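Local coordinates for HpcE (Thermus thermophilus, PDB 1WZO), which probably isomerises 2-hydroxyhepta-2,4-diene-1,7-dioate in the breakdown of aromatic compounds, as a member of the fumarylacetoacetate hydrolase family, at residues Glu28-Pro32 and Glu33-Trp37. Sequence-based numbering, arbitrary orientation.
Sequences EAHRP and EDVTW
The guanidinium of Arg31 is met by carboxylates in two different ways. Glu33 lays its carboxylate over one face, the planes 20° apart and CD centred over the group; Glu33 OE2 sits 3.0 Å from Arg31 NH1, but well out of plane, so this salt bridge is purely electrostatic. Asp34 occupies the edge instead: Arg31 NE reaches Asp34 OD2 at 2.7 Å and Arg31 NH2 reaches Asp34 OD1 at 3.2 Å, a side-on, two-nitrogen grip that uses directed N-H bonds. The arginine chain, bent about CG-CD (chi3 -49°), brings NE round to the two carboxylates, which follow one another on the short 3-10 turn. Two backbone hydrogen bonds close that turn, Asp34 N to Arg31 O and Val35 N to Pro32 O, both 2.9 Å. The other contacts of the turn are apolar, with Val35 CG1 against His30 CB (3.8 Å) and Pro32 CB near Trp37 CZ2 (4.0 Å). The charged network lies on the protein surface, while Val35 and Trp37 pack inward on Leu22 and on strand 2-8. The turn joins strand 29-30, paired antiparallel with strand 21-23, to strand 36-37, which runs antiparallel to strand 2-8.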
# COMPACT_ATOMS: atom_id res chain seq x y z
N GLU B 28 9.16 20.06 15.42
CA GLU B 28 10.44 20.64 15.05
C GLU B 28 10.34 21.32 13.69
O GLU B 28 9.72 20.80 12.76
CB GLU B 28 11.54 19.57 15.02
CG GLU B 28 11.80 18.92 16.37
CD GLU B 28 12.08 19.95 17.46
OE1 GLU B 28 12.99 20.79 17.28
OE2 GLU B 28 11.40 19.90 18.51
N ALA B 29 10.97 22.49 13.57
CA ALA B 29 10.95 23.25 12.33
C ALA B 29 12.08 22.89 11.38
O ALA B 29 13.16 22.48 11.80
CB ALA B 29 10.99 24.75 12.64
N HIS B 30 11.81 23.06 10.08
CA HIS B 30 12.77 22.78 9.02
C HIS B 30 12.68 23.90 8.00
O HIS B 30 11.59 24.37 7.67
CB HIS B 30 12.41 21.47 8.32
CG HIS B 30 12.48 20.26 9.20
ND1 HIS B 30 13.55 19.40 9.20
CD2 HIS B 30 11.58 19.75 10.08
CE1 HIS B 30 13.32 18.41 10.05
NE2 HIS B 30 12.13 18.60 10.59
N ARG B 31 13.83 24.35 7.50
CA ARG B 31 13.83 25.38 6.48
C ARG B 31 13.66 24.66 5.15
O ARG B 31 14.29 23.63 4.92
CB ARG B 31 15.16 26.15 6.46
CG ARG B 31 15.48 26.93 7.72
CD ARG B 31 16.63 27.89 7.45
NE ARG B 31 17.75 27.22 6.79
CZ ARG B 31 18.86 27.83 6.39
NH1 ARG B 31 19.01 29.13 6.57
NH2 ARG B 31 19.82 27.13 5.80
N PRO B 32 12.80 25.18 4.27
CA PRO B 32 12.56 24.56 2.96
C PRO B 32 13.85 24.22 2.21
O PRO B 32 14.03 23.10 1.72
CB PRO B 32 11.73 25.61 2.24
CG PRO B 32 10.91 26.18 3.36
CD PRO B 32 11.93 26.36 4.46
N GLU B 33 14.75 25.20 2.14
CA GLU B 33 16.03 25.05 1.46
C GLU B 33 16.87 23.88 1.98
O GLU B 33 17.79 23.42 1.30
CB GLU B 33 16.84 26.34 1.60
CG GLU B 33 17.27 26.63 3.04
CD GLU B 33 17.84 28.02 3.22
OE1 GLU B 33 18.80 28.38 2.51
OE2 GLU B 33 17.31 28.76 4.09
N ASP B 34 16.55 23.41 3.18
CA ASP B 34 17.30 22.30 3.77
C ASP B 34 16.63 20.95 3.58
O ASP B 34 17.18 19.92 3.98
CB ASP B 34 17.51 22.54 5.27
CG ASP B 34 18.25 23.83 5.56
OD1 ASP B 34 19.19 24.17 4.80
OD2 ASP B 34 17.91 24.50 6.56
N VAL B 35 15.45 20.93 2.97
CA VAL B 35 14.73 19.68 2.77
C VAL B 35 14.39 19.41 1.31
O VAL B 35 14.54 20.27 0.45
CB VAL B 35 13.42 19.67 3.58
CG1 VAL B 35 13.70 19.96 5.05
CG2 VAL B 35 12.45 20.69 3.02
N THR B 36 13.95 18.19 1.04
CA THR B 36 13.55 17.81 -0.31
C THR B 36 12.04 17.67 -0.30
O THR B 36 11.50 16.82 0.40
CB THR B 36 14.19 16.48 -0.73
OG1 THR B 36 15.62 16.61 -0.70
CG2 THR B 36 13.75 16.11 -2.14
N TRP B 37 11.36 18.50 -1.08
CA TRP B 37 9.90 18.45 -1.15
C TRP B 37 9.43 17.17 -1.80
O TRP B 37 10.07 16.64 -2.71
CB TRP B 37 9.35 19.63 -1.96
CG TRP B 37 9.53 20.96 -1.32
CD1 TRP B 37 10.62 21.79 -1.41
CD2 TRP B 37 8.58 21.65 -0.50
NE1 TRP B 37 10.40 22.94 -0.70
CE2 TRP B 37 9.16 22.89 -0.13
CE3 TRP B 37 7.29 21.34 -0.03
CZ2 TRP B 37 8.49 23.81 0.68
CZ3 TRP B 37 6.63 22.27 0.77
CH2 TRP B 37 7.23 23.49 1.12